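Local coordinates for glycoside hydrolase family protein (Novosphingobium sp. PP1Y, PDB 6Q2F), which probably hydrolyses alpha-L-rhamnosidic bonds, releasing terminal rhamnose from glycosides, at residues Ala1058-Ser1061 against Asp1066-Thr1069. Sequence-based numbering, arbitrary orientation.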
# COMPACT_ATOMS: atom_id res chain seq x y z
N ALA A 1058 3.64 -27.74 -18.12
CA ALA A 1058 4.36 -28.79 -18.76
C ALA A 1058 5.50 -28.38 -19.63
O ALA A 1058 5.38 -27.57 -20.49
CB ALA A 1058 3.40 -29.62 -19.57
N GLN A 1059 6.63 -29.00 -19.40
CA GLN A 1059 7.81 -28.76 -20.22
C GLN A 1059 7.89 -29.88 -21.26
O GLN A 1059 7.79 -31.06 -20.90
CB GLN A 1059 9.07 -28.69 -19.34
CG GLN A 1059 10.41 -28.50 -20.06
CD GLN A 1059 10.92 -29.80 -20.70
OE1 GLN A 1059 10.98 -30.84 -20.05
NE2 GLN A 1059 11.28 -29.72 -21.97
N VAL A 1060 8.06 -29.52 -22.53
CA VAL A 1060 7.94 -30.46 -23.64
C VAL A 1060 9.28 -30.58 -24.37
O VAL A 1060 9.86 -29.56 -24.76
CB VAL A 1060 6.84 -30.05 -24.62
CG1 VAL A 1060 6.80 -31.01 -25.84
CG2 VAL A 1060 5.51 -30.02 -23.90
N SER A 1061 9.73 -31.81 -24.57
CA SER A 1061 10.91 -32.13 -25.35
C SER A 1061 10.50 -33.01 -26.53
O SER A 1061 9.85 -34.04 -26.34
CB SER A 1061 11.98 -32.83 -24.50
OG SER A 1061 12.48 -31.93 -23.52
N ASP A 1066 14.18 -29.33 -26.12
CA ASP A 1066 13.23 -28.56 -25.32
C ASP A 1066 12.55 -27.52 -26.19
O ASP A 1066 13.20 -26.56 -26.63
CB ASP A 1066 13.96 -27.90 -24.16
CG ASP A 1066 13.05 -27.05 -23.29
OD1 ASP A 1066 11.83 -27.08 -23.46
OD2 ASP A 1066 13.57 -26.35 -22.40
N VAL A 1067 11.25 -27.67 -26.42
CA VAL A 1067 10.52 -26.73 -27.26
C VAL A 1067 9.80 -25.67 -26.42
O VAL A 1067 9.02 -24.89 -26.96
CB VAL A 1067 9.55 -27.46 -28.19
CG1 VAL A 1067 10.34 -28.38 -29.08
CG2 VAL A 1067 8.56 -28.28 -27.38
N GLY A 1068 10.05 -25.63 -25.13
CA GLY A 1068 9.42 -24.67 -24.24
C GLY A 1068 8.62 -25.38 -23.17
O GLY A 1068 8.57 -26.61 -23.11
N THR A 1069 8.01 -24.58 -22.30
CA THR A 1069 7.08 -25.14 -21.33
C THR A 1069 5.81 -24.30 -21.29
O THR A 1069 5.87 -23.07 -21.29
CB THR A 1069 7.73 -25.31 -19.94
OG1 THR A 1069 7.06 -24.56 -18.93
CG2 THR A 1069 9.21 -25.04 -19.99
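A beta hairpin with a beta bulge joins Val-1060 to Val-1067 and Gly-1068, two residues set opposite one. Val-1060 N donates to Gly-1068 O (3.0 Å), while Val-1060 O accepts from Val-1067 N (2.9 Å). Gly-1068 has a positive phi (119°), and a beta carbon there would jam against the preceding carbonyl oxygen, so glycine suits the place. The bulge is braced by Asp-1066, whose OD1 takes Gly-1068 N at 2.8 Å in an Asx turn. From the opposite face of the carboxylate, Gln-1059 NE2 reaches the same OD1 at 3.1 Å, the amide and carboxylate planes nearly perpendicular (86°). Gln-1059 suits this bridge: CG lies anti to its backbone N (chi1 177°), and a bend at chi2 turns NE2 along the strand toward Ser-1061, where it also donates to OG, and across to Asp-1066, while OE1 accepts from Arg-1093. A leucine in its place would probably leave Asp-1066 OD1 and Ser-1061 OG without this donor and Arg-1093 without this acceptor. Thr-1069 lays its methyl CG2 on the aliphatic Gln-1059 CG (3.7 Å). Val-1060, on the face away from Gln-1059, meets Val-1067 CG2 with its CG1 (3.6 Å); branched and apolar, both valines suit contact with Leu-1077 of the facing sheet. Such a bulged edge hairpin fits the beta-sandwich of galactose-binding-like domains.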